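Local coordinates for HNH nuclease domain-containing protein (Streptomyces coelicolor, PDB 5ZMO), which recognises sulfur in phosphorothioated DNA through its sulfur-binding domain, the part present here of a larger type IV restriction endonuclease, at residues A[14-19]-A[27-32]; A[58-63]-A[154-159]; A[7-12]-A[124-129]; A[48-53]-A[107-112]. One frame throughout, in Å; residues are numbered along the deposited sequence.

Contact 1 of 4, residues A[14-19]-A[27-32]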
# COMPACT_ATOMS: atom_id res chain seq x y z
N GLY A 14 2.42 10.80 5.80
CA GLY A 14 1.49 11.62 6.60
C GLY A 14 0.60 12.56 5.75
O GLY A 14 -0.47 12.97 6.22
N ASP A 15 1.03 12.90 4.55
CA ASP A 15 0.19 13.67 3.58
C ASP A 15 -0.87 12.83 2.88
O ASP A 15 -1.66 13.37 2.11
CB ASP A 15 1.06 14.30 2.48
CG ASP A 15 1.95 15.45 2.99
OD1 ASP A 15 1.76 15.95 4.12
OD2 ASP A 15 2.87 15.83 2.22
N VAL A 16 -0.87 11.52 3.06
CA VAL A 16 -1.96 10.69 2.56
C VAL A 16 -3.15 10.91 3.50
O VAL A 16 -3.11 10.46 4.67
CB VAL A 16 -1.61 9.18 2.48
CG1 VAL A 16 -2.85 8.38 2.05
CG2 VAL A 16 -0.50 8.94 1.49
N ARG A 17 -4.21 11.58 3.00
CA ARG A 17 -5.37 11.88 3.82
C ARG A 17 -6.60 11.42 3.04
O ARG A 17 -7.12 12.20 2.26
CB ARG A 17 -5.52 13.39 4.04
CG ARG A 17 -4.40 14.06 4.79
CD ARG A 17 -4.23 13.58 6.21
NE ARG A 17 -3.30 14.33 7.08
CZ ARG A 17 -2.48 15.37 6.79
NH1 ARG A 17 -2.35 15.96 5.58
NH2 ARG A 17 -1.73 15.85 7.78
N PRO A 18 -7.05 10.18 3.23
CA PRO A 18 -8.13 9.68 2.37
C PRO A 18 -9.44 10.35 2.71
O PRO A 18 -9.59 10.86 3.79
CB PRO A 18 -8.21 8.22 2.70
CG PRO A 18 -6.85 7.89 3.27
CD PRO A 18 -6.46 9.10 4.04
N ALA A 19 -10.37 10.28 1.80
CA ALA A 19 -11.70 10.87 2.03
C ALA A 19 -12.36 10.17 3.21
O ALA A 19 -12.21 8.92 3.36
CB ALA A 19 -12.54 10.68 0.78
N LEU A 27 -9.74 3.05 3.66
CA LEU A 27 -8.54 2.43 4.22
C LEU A 27 -7.58 1.82 3.17
O LEU A 27 -6.47 1.33 3.54
CB LEU A 27 -8.88 1.42 5.27
CG LEU A 27 -9.57 2.05 6.50
CD1 LEU A 27 -10.24 0.93 7.29
CD2 LEU A 27 -8.60 2.83 7.38
N HIS A 28 -7.90 2.02 1.89
CA HIS A 28 -7.19 1.37 0.75
C HIS A 28 -5.71 1.70 0.73
O HIS A 28 -4.85 0.82 0.74
CB HIS A 28 -7.81 1.75 -0.55
CG HIS A 28 -9.26 1.38 -0.66
ND1 HIS A 28 -10.22 1.93 0.17
CD2 HIS A 28 -9.92 0.59 -1.52
CE1 HIS A 28 -11.40 1.43 -0.14
NE2 HIS A 28 -11.26 0.64 -1.18
N ARG A 29 -5.38 3.01 0.79
CA ARG A 29 -3.99 3.45 0.79
C ARG A 29 -3.24 3.06 2.03
O ARG A 29 -2.12 2.56 1.91
CB ARG A 29 -3.87 4.94 0.38
CG ARG A 29 -3.97 5.09 -1.13
CD ARG A 29 -3.90 6.58 -1.50
NE ARG A 29 -5.16 7.25 -1.28
CZ ARG A 29 -5.29 8.60 -1.21
NH1 ARG A 29 -6.47 9.15 -0.97
NH2 ARG A 29 -4.23 9.39 -1.31
N PRO A 30 -3.82 3.28 3.24
CA PRO A 30 -3.23 2.82 4.45
C PRO A 30 -2.91 1.32 4.47
O PRO A 30 -1.78 0.95 4.92
CB PRO A 30 -4.26 3.21 5.54
CG PRO A 30 -4.83 4.52 4.95
CD PRO A 30 -4.94 4.22 3.52
N VAL A 31 -3.81 0.53 3.96
CA VAL A 31 -3.57 -0.95 3.94
C VAL A 31 -2.40 -1.29 2.97
O VAL A 31 -1.50 -2.03 3.32
CB VAL A 31 -4.83 -1.72 3.59
CG1 VAL A 31 -4.56 -3.17 3.17
CG2 VAL A 31 -5.81 -1.66 4.74
N LEU A 32 -2.40 -0.78 1.76
CA LEU A 32 -1.31 -1.06 0.85
C LEU A 32 0.02 -0.56 1.34
O LEU A 32 1.08 -1.33 1.24
CB LEU A 32 -1.65 -0.56 -0.56
CG LEU A 32 -0.65 -0.99 -1.63
CD1 LEU A 32 -0.47 -2.46 -1.72
CD2 LEU A 32 -1.12 -0.43 -2.97
O HOH W 1 -7.23 11.66 -0.97
O HOH W 2 -9.84 8.74 -0.64
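V16 to P18 run past R29 and P30 as an extended strip of loop lying beside the first turn of helix 28-41. The backbones come closest at P18 and L27, with P18 CA 7.5 Å from L27 CA, and side chains bridge the rest of the gap. V31 N to L27 O, at 2.8 Å, already closes a helical turn.

The flat end of R29 is what meets the loop. Its chain bends at the third torsion (chi3 -78°), which brings the guanidinium under V16 CG1 and P18 CG, both over the same face; V16 CG1 lies 3.8 Å from R29 NH2. P18 CA approaches R29 NH1 to a similar distance, while P18 CG slides past P30 CD at 4.1 Å. A short beta hairpin, whose strands 20-21 and 24-25 make up most of the chain between the two segments, brings the loop back beside the start of helix 28-41. In the guanidinium plane, one water takes a bond from R29 NH1 at 2.6 Å and donates to R17 O, and a second water accepts from A19 N and, weakly, from R29 NH1. R29 NH1 also hydrogen-bonds to a modified residue of the bound partner, probably the phosphorothioate-bearing unit, and R29 NH2 pairs with D84. A leucine in place of R29 would probably leave D84 without its counter-charge and the bound modified group without this donor.

Contact 2 of 4, residues A[58-63]-A[154-159]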
# COMPACT_ATOMS: atom_id res chain seq x y z
N ALA A 58 -5.50 -8.41 -1.17
CA ALA A 58 -6.98 -8.48 -1.24
C ALA A 58 -7.63 -8.99 0.06
O ALA A 58 -8.64 -8.42 0.53
CB ALA A 58 -7.46 -9.31 -2.47
N PRO A 59 -7.14 -10.11 0.60
CA PRO A 59 -7.78 -10.56 1.84
C PRO A 59 -7.54 -9.66 3.04
O PRO A 59 -8.40 -9.62 3.92
CB PRO A 59 -7.05 -11.91 2.18
CG PRO A 59 -6.07 -12.15 1.12
CD PRO A 59 -6.09 -11.05 0.11
N LEU A 60 -6.42 -8.94 3.08
CA LEU A 60 -6.22 -7.88 4.11
C LEU A 60 -7.15 -6.68 3.96
O LEU A 60 -7.61 -6.09 4.96
CB LEU A 60 -4.78 -7.40 4.17
CG LEU A 60 -3.70 -8.44 4.23
CD1 LEU A 60 -2.31 -7.83 4.04
CD2 LEU A 60 -3.77 -9.18 5.60
N MET A 61 -7.38 -6.30 2.72
CA MET A 61 -8.35 -5.25 2.34
C MET A 61 -9.75 -5.62 2.87
O MET A 61 -10.49 -4.78 3.45
CB MET A 61 -8.38 -5.13 0.82
CG MET A 61 -8.54 -3.79 0.16
SD MET A 61 -7.58 -2.47 0.84
CE MET A 61 -6.07 -2.38 -0.11
N GLU A 62 -10.15 -6.88 2.68
CA GLU A 62 -11.42 -7.36 3.20
C GLU A 62 -11.48 -7.45 4.71
O GLU A 62 -12.46 -7.00 5.34
CB GLU A 62 -11.74 -8.73 2.55
CG GLU A 62 -12.01 -8.66 1.08
CD GLU A 62 -11.74 -9.96 0.31
OE1 GLU A 62 -12.11 -9.94 -0.88
OE2 GLU A 62 -11.21 -10.93 0.95
N LYS A 63 -10.47 -8.07 5.33
CA LYS A 63 -10.49 -8.26 6.76
C LYS A 63 -10.30 -6.94 7.55
O LYS A 63 -11.10 -6.60 8.42
CB LYS A 63 -9.44 -9.32 7.13
CG LYS A 63 -9.40 -9.59 8.61
CD LYS A 63 -8.57 -10.81 8.95
CE LYS A 63 -8.70 -11.04 10.43
NZ LYS A 63 -8.08 -12.33 10.77
N GLU A 154 0.69 -9.45 12.89
CA GLU A 154 1.12 -10.69 12.24
C GLU A 154 0.77 -10.71 10.76
O GLU A 154 1.60 -11.09 9.94
CB GLU A 154 0.57 -11.94 12.95
CG GLU A 154 1.36 -12.36 14.17
CD GLU A 154 2.83 -12.72 13.86
OE1 GLU A 154 3.67 -12.57 14.78
OE2 GLU A 154 3.13 -13.15 12.72
N ASP A 155 -0.44 -10.29 10.41
CA ASP A 155 -0.90 -10.45 9.02
C ASP A 155 -0.20 -9.49 8.07
O ASP A 155 -0.03 -9.78 6.86
CB ASP A 155 -2.42 -10.34 8.89
CG ASP A 155 -3.17 -11.64 9.31
OD1 ASP A 155 -2.48 -12.65 9.63
OD2 ASP A 155 -4.42 -11.63 9.33
N PHE A 156 0.25 -8.37 8.61
CA PHE A 156 1.03 -7.39 7.83
C PHE A 156 2.56 -7.58 7.92
O PHE A 156 3.30 -6.83 7.34
CB PHE A 156 0.65 -5.96 8.23
CG PHE A 156 -0.65 -5.51 7.65
CD1 PHE A 156 -1.83 -5.89 8.23
CD2 PHE A 156 -0.70 -4.77 6.46
CE1 PHE A 156 -3.04 -5.49 7.71
CE2 PHE A 156 -1.93 -4.38 5.94
CZ PHE A 156 -3.10 -4.75 6.54
N GLY A 157 3.04 -8.57 8.68
CA GLY A 157 4.44 -8.77 8.92
C GLY A 157 5.17 -7.76 9.76
O GLY A 157 6.33 -7.51 9.55
N LEU A 158 4.49 -7.16 10.73
CA LEU A 158 5.00 -6.06 11.48
C LEU A 158 5.13 -6.40 12.98
O LEU A 158 5.48 -5.54 13.76
CB LEU A 158 4.06 -4.88 11.31
CG LEU A 158 3.86 -4.38 9.87
CD1 LEU A 158 2.80 -3.31 9.92
CD2 LEU A 158 5.11 -3.77 9.32
N HIS A 159 4.87 -7.64 13.37
CA HIS A 159 4.92 -8.02 14.78
C HIS A 159 6.32 -7.82 15.42
O HIS A 159 6.48 -7.18 16.47
CB HIS A 159 4.44 -9.45 14.97
CG HIS A 159 4.30 -9.85 16.42
ND1 HIS A 159 3.13 -9.67 17.12
CD2 HIS A 159 5.19 -10.38 17.29
CE1 HIS A 159 3.30 -10.11 18.36
NE2 HIS A 159 4.54 -10.53 18.49
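One face of the F156 ring takes L60 as its neighbour, a leucine methyl resting on aromatic carbon. L60 CD1 lies 4.1 Å from the centroid of the F156 ring and only 16° off its normal, a CH-pi contact displaced somewhat toward the rim. The chain of L60 also passes the end of the ring, where L60 CB is 3.9 Å from F156 CZ. L34 and W35 of helix 28-41 lie close by, L34 touching F156 and W35 touching L60, so both side chains are buried among three helices.

The two branches of L60 divide the work. With its CG anti to the carbonyl carbon (chi1 -49°), the side chain reaches across so that CD1 serves the ring while CD2 packs 3.7 Å from D155 CB. Here helix 50-63 meets the C-terminal end of helix 152-155, which finishes in a Schellman motif: G157 has positive phi, and G157 N returns to E154 O at 3.2 Å. The turn sets D155 facing L60 and lets the end of the F156 ring reach it. With an alanine here in place of L60, the F156 face and D155 CB would probably lose the two methyls packed on them, leaving the ring freer to shift.

Farther out, the contact becomes polar and exposed. K63, extended with CG anti to its own N (chi1 -179°), crosses D155 at about a right angle and ends in a long salt bridge, K63 NZ to D155 OD2 at 4.0 Å. The same carboxylate oxygen is hydrogen-bonded to Y64 OH, a tighter hold than the lysine provides.

Contact 3 of 4, residues A[7-12]-A[124-129]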
# COMPACT_ATOMS: atom_id res chain seq x y z
N LYS A 7 10.60 15.84 0.02
CA LYS A 7 9.84 15.47 1.21
C LYS A 7 10.28 14.09 1.70
O LYS A 7 10.51 13.17 0.92
CB LYS A 7 8.36 15.47 0.93
CG LYS A 7 7.73 16.85 0.82
CD LYS A 7 6.21 16.68 0.88
CE LYS A 7 5.42 17.95 0.66
NZ LYS A 7 4.32 18.04 1.67
N THR A 8 10.39 13.97 3.00
CA THR A 8 10.73 12.68 3.64
C THR A 8 9.65 11.65 3.38
O THR A 8 8.47 11.99 3.15
CB THR A 8 10.91 12.75 5.16
OG1 THR A 8 9.72 13.27 5.79
CG2 THR A 8 12.13 13.59 5.57
N PHE A 9 10.04 10.37 3.50
CA PHE A 9 9.03 9.29 3.41
C PHE A 9 7.96 9.46 4.49
O PHE A 9 6.74 9.41 4.22
CB PHE A 9 9.72 7.95 3.58
CG PHE A 9 8.76 6.76 3.53
CD1 PHE A 9 8.14 6.40 2.33
CD2 PHE A 9 8.49 6.01 4.67
CE1 PHE A 9 7.33 5.27 2.26
CE2 PHE A 9 7.67 4.91 4.61
CZ PHE A 9 7.07 4.54 3.42
N HIS A 10 8.38 9.68 5.76
CA HIS A 10 7.45 10.00 6.87
C HIS A 10 6.43 11.10 6.52
O HIS A 10 5.23 10.93 6.78
CB HIS A 10 8.21 10.44 8.12
CG HIS A 10 7.33 10.63 9.32
ND1 HIS A 10 7.00 9.59 10.18
CD2 HIS A 10 6.66 11.71 9.76
CE1 HIS A 10 6.23 10.06 11.14
NE2 HIS A 10 5.99 11.34 10.90
N ARG A 11 6.92 12.18 5.93
CA ARG A 11 6.03 13.31 5.54
C ARG A 11 5.10 12.91 4.40
O ARG A 11 3.89 13.24 4.40
CB ARG A 11 6.80 14.56 5.11
CG ARG A 11 5.90 15.76 4.83
CD ARG A 11 6.68 17.07 4.85
NE ARG A 11 7.00 17.44 6.23
CZ ARG A 11 6.15 18.06 7.06
NH1 ARG A 11 4.93 18.44 6.67
NH2 ARG A 11 6.54 18.32 8.31
N ARG A 12 5.65 12.23 3.41
CA ARG A 12 4.78 11.77 2.28
C ARG A 12 3.66 10.85 2.75
O ARG A 12 2.53 10.97 2.32
CB ARG A 12 5.62 11.23 1.14
CG ARG A 12 6.29 12.35 0.31
CD ARG A 12 7.17 11.94 -0.83
NE ARG A 12 8.51 11.50 -0.33
CZ ARG A 12 8.95 10.27 -0.27
NH1 ARG A 12 10.22 10.02 0.18
NH2 ARG A 12 8.24 9.24 -0.72
N ASN A 124 15.02 1.43 0.26
CA ASN A 124 16.39 1.36 0.90
C ASN A 124 16.39 1.95 2.30
O ASN A 124 17.09 1.40 3.17
CB ASN A 124 17.50 1.95 0.06
CG ASN A 124 17.71 1.23 -1.26
OD1 ASN A 124 18.16 1.84 -2.24
ND2 ASN A 124 17.34 -0.02 -1.32
N LEU A 125 15.68 3.06 2.55
CA LEU A 125 15.58 3.62 3.91
C LEU A 125 14.95 2.61 4.91
O LEU A 125 15.47 2.40 6.00
CB LEU A 125 14.77 4.93 3.93
CG LEU A 125 14.34 5.48 5.27
CD1 LEU A 125 15.55 5.91 6.06
CD2 LEU A 125 13.40 6.64 5.10
N LEU A 126 13.79 2.01 4.53
CA LEU A 126 13.14 1.02 5.34
C LEU A 126 14.05 -0.15 5.72
O LEU A 126 13.97 -0.65 6.83
CB LEU A 126 11.85 0.47 4.65
CG LEU A 126 10.61 1.35 4.78
CD1 LEU A 126 10.78 2.81 5.03
CD2 LEU A 126 9.61 1.10 3.65
N ARG A 127 14.84 -0.64 4.79
CA ARG A 127 15.68 -1.80 5.09
C ARG A 127 16.86 -1.40 5.98
O ARG A 127 17.29 -2.17 6.88
CB ARG A 127 16.32 -2.34 3.82
CG ARG A 127 15.43 -2.58 2.65
CD ARG A 127 16.34 -2.28 1.45
NE ARG A 127 16.88 -3.52 0.99
CZ ARG A 127 17.86 -3.70 0.13
NH1 ARG A 127 18.10 -4.96 -0.17
NH2 ARG A 127 18.51 -2.70 -0.49
N SER A 128 17.44 -0.25 5.66
CA SER A 128 18.59 0.30 6.39
C SER A 128 18.31 0.91 7.76
O SER A 128 19.19 0.86 8.65
CB SER A 128 19.36 1.27 5.52
OG SER A 128 18.75 2.54 5.42
N GLN A 129 17.12 1.50 7.95
CA GLN A 129 16.77 2.16 9.21
C GLN A 129 15.46 1.62 9.65
O GLN A 129 14.37 2.17 9.29
CB GLN A 129 16.71 3.68 9.03
CG GLN A 129 18.02 4.33 8.65
CD GLN A 129 18.98 4.42 9.83
OE1 GLN A 129 19.95 3.62 9.97
NE2 GLN A 129 18.76 5.40 10.64
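F9 meets two consecutive leucines of helix 120-128, each with a different part of its side chain. Its CG stands anti to the backbone N (chi1 179°), swinging the ring out from helix 9-14 toward L126; F9 CE2 comes within 3.8 Å of L126 CD1, and the two side chains cross at about a right angle. L125 reaches the root of the same residue, with L125 CD2 4.2 Å from F9 CB. L126 holds an unusual second torsion, chi2 24°, well away from a staggered value, and also touches I37 and A40 of helix 28-41.

Behind F9, R12 folds back over its own helix start. It grips K7 O side-on with two nitrogens, R12 NE at 2.9 Å and R12 NH1 at 3.2 Å, both from one face of the carbonyl. F9 CA sits over one face of that guanidinium, and D122 pairs with R12 NH2, adding a charged tie to the region just before 124-129. T8 OG1 accepts from R11 N at 3.0 Å. The result is an apolar helix-to-helix contact beside an N-capped start, with T8 at the N-cap of helix 9-14.

Contact 4 of 4, residues A[48-53]-A[107-112]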
# COMPACT_ATOMS: atom_id res chain seq x y z
N GLN A 48 7.01 -5.84 -7.23
CA GLN A 48 6.31 -7.11 -7.21
C GLN A 48 5.19 -7.03 -8.19
O GLN A 48 4.57 -5.99 -8.30
CB GLN A 48 5.78 -7.39 -5.81
CG GLN A 48 6.92 -7.54 -4.79
CD GLN A 48 6.53 -8.36 -3.57
OE1 GLN A 48 6.41 -9.59 -3.65
NE2 GLN A 48 6.39 -7.70 -2.41
N PRO A 49 4.91 -8.13 -8.90
CA PRO A 49 3.80 -8.05 -9.88
C PRO A 49 2.40 -7.70 -9.27
O PRO A 49 2.09 -8.06 -8.13
CB PRO A 49 3.76 -9.46 -10.47
CG PRO A 49 5.07 -10.15 -10.10
CD PRO A 49 5.52 -9.48 -8.84
N TRP A 50 1.57 -7.01 -10.07
CA TRP A 50 0.16 -6.86 -9.71
C TRP A 50 -0.50 -8.14 -9.19
O TRP A 50 -1.18 -8.11 -8.15
CB TRP A 50 -0.63 -6.31 -10.88
CG TRP A 50 -2.05 -6.53 -10.85
CD1 TRP A 50 -2.80 -7.37 -11.67
CD2 TRP A 50 -3.00 -5.99 -9.90
NE1 TRP A 50 -4.10 -7.34 -11.31
CE2 TRP A 50 -4.27 -6.47 -10.26
CE3 TRP A 50 -2.88 -5.06 -8.85
CZ2 TRP A 50 -5.42 -6.12 -9.56
CZ3 TRP A 50 -4.06 -4.74 -8.10
CH2 TRP A 50 -5.31 -5.27 -8.48
N SER A 51 -0.34 -9.26 -9.90
CA SER A 51 -0.98 -10.49 -9.52
C SER A 51 -0.55 -10.95 -8.10
O SER A 51 -1.42 -11.30 -7.25
CB SER A 51 -0.74 -11.55 -10.60
OG SER A 51 0.67 -11.80 -10.71
N THR A 52 0.74 -10.85 -7.79
CA THR A 52 1.20 -11.25 -6.46
C THR A 52 0.66 -10.30 -5.40
O THR A 52 0.26 -10.72 -4.34
CB THR A 52 2.72 -11.13 -6.39
OG1 THR A 52 3.25 -11.87 -7.48
CG2 THR A 52 3.23 -11.65 -5.06
N THR A 53 0.59 -9.03 -5.76
CA THR A 53 0.26 -7.98 -4.79
C THR A 53 -1.24 -8.11 -4.52
O THR A 53 -1.66 -8.05 -3.37
CB THR A 53 0.60 -6.57 -5.33
OG1 THR A 53 2.00 -6.48 -5.58
CG2 THR A 53 0.18 -5.49 -4.35
N GLU A 107 -8.92 -5.06 -16.44
CA GLU A 107 -8.53 -5.99 -17.53
C GLU A 107 -7.06 -5.80 -17.99
O GLU A 107 -6.32 -6.79 -18.22
CB GLU A 107 -9.47 -5.83 -18.70
CG GLU A 107 -9.03 -6.55 -19.98
CD GLU A 107 -9.78 -6.02 -21.18
OE1 GLU A 107 -9.21 -5.19 -21.94
OE2 GLU A 107 -10.95 -6.42 -21.34
N SER A 108 -6.64 -4.53 -18.11
CA SER A 108 -5.27 -4.19 -18.54
C SER A 108 -4.26 -4.44 -17.44
O SER A 108 -3.14 -4.82 -17.75
CB SER A 108 -5.13 -2.77 -19.12
OG SER A 108 -5.15 -1.67 -18.17
N LEU A 109 -4.65 -4.25 -16.18
CA LEU A 109 -3.76 -4.68 -15.03
C LEU A 109 -3.53 -6.16 -15.07
O LEU A 109 -2.39 -6.66 -14.86
CB LEU A 109 -4.34 -4.30 -13.64
CG LEU A 109 -4.26 -2.92 -13.08
CD1 LEU A 109 -5.04 -2.84 -11.78
CD2 LEU A 109 -2.80 -2.52 -12.86
N ASN A 110 -4.60 -6.93 -15.31
CA ASN A 110 -4.46 -8.38 -15.31
C ASN A 110 -3.61 -8.82 -16.51
O ASN A 110 -2.75 -9.69 -16.38
CB ASN A 110 -5.85 -9.09 -15.29
CG ASN A 110 -6.49 -9.13 -13.86
OD1 ASN A 110 -5.85 -8.99 -12.80
ND2 ASN A 110 -7.77 -9.37 -13.85
N ALA A 111 -3.86 -8.23 -17.66
CA ALA A 111 -3.14 -8.61 -18.91
C ALA A 111 -1.68 -8.24 -18.92
O ALA A 111 -0.85 -9.06 -19.23
CB ALA A 111 -3.83 -8.00 -20.13
N VAL A 112 -1.34 -7.03 -18.53
CA VAL A 112 0.03 -6.52 -18.57
C VAL A 112 0.79 -7.09 -17.36
O VAL A 112 1.97 -7.41 -17.44
CB VAL A 112 0.04 -4.99 -18.58
CG1 VAL A 112 1.46 -4.47 -18.37
CG2 VAL A 112 -0.55 -4.49 -19.91
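N110 OD1 receives the indole N-H of W50 and, more weakly, a bond from R54 NH1. The tryptophan bond is short and nearly straight: W50 NE1 to N110 OD1 is 2.8 Å with an angle of 166° at the hydrogen. The oxygen lies almost exactly in the indole plane, whereas the donor is tilted out of the plane of the amide, and the two planes are turned 36° apart. The in-plane bond, together with the L109 packing on the face, helps hold the indole's rotation.

L109 uses the face of the same ring. L109 CD1 sits 3.9 Å from the centroid of the W50 six-membered ring, nearly on the normal, while L109 CB is 3.8 Å from W50 NE1 above the smaller ring. The backbone adds a close approach, W50 CD1 to L109 O at 3.3 Å. W50 can reach both neighbours because its CG is anti to its own N (chi1 160°), throwing the ring toward helix 106-112. F78 meets W50 edge-to-face, and R75 touches both W50 and L109, so helix 70-83 adds to the packing.

At the start of helix 50-63, P49 O takes two bonds from T53, from N and from OG1, each at 3.0 Å. S51 OG is hydrogen-bonded to D113, just past helix 106-112. The tryptophan thus joins the start of helix 50-63 to helix 106-112, whose first turn receives a DNA phosphate at E107 N, the familiar binding of a phosphate at a helix N terminus.

In the fold
From the N terminus, helix 9-14 opens contact 3, whose long loop closes only at helix 120-128. Nested inside it, contact 1 spans the short hairpin between the end of helix 9-14 and helix 28-41; the salt bridge of D15 with K7 joins these two contacts. Contact 4, also nested in contact 3, ties the junction of strand 47-49 and helix 50-63 to helix 106-112. Contact 2 starts farther along helix 50-63 and closes near the C terminus, so it crosses contacts 3 and 4. Helix 28-41 is the shared middle: V31 meets M61 and F156 of contact 2, while L32 packs on T53 of contact 4.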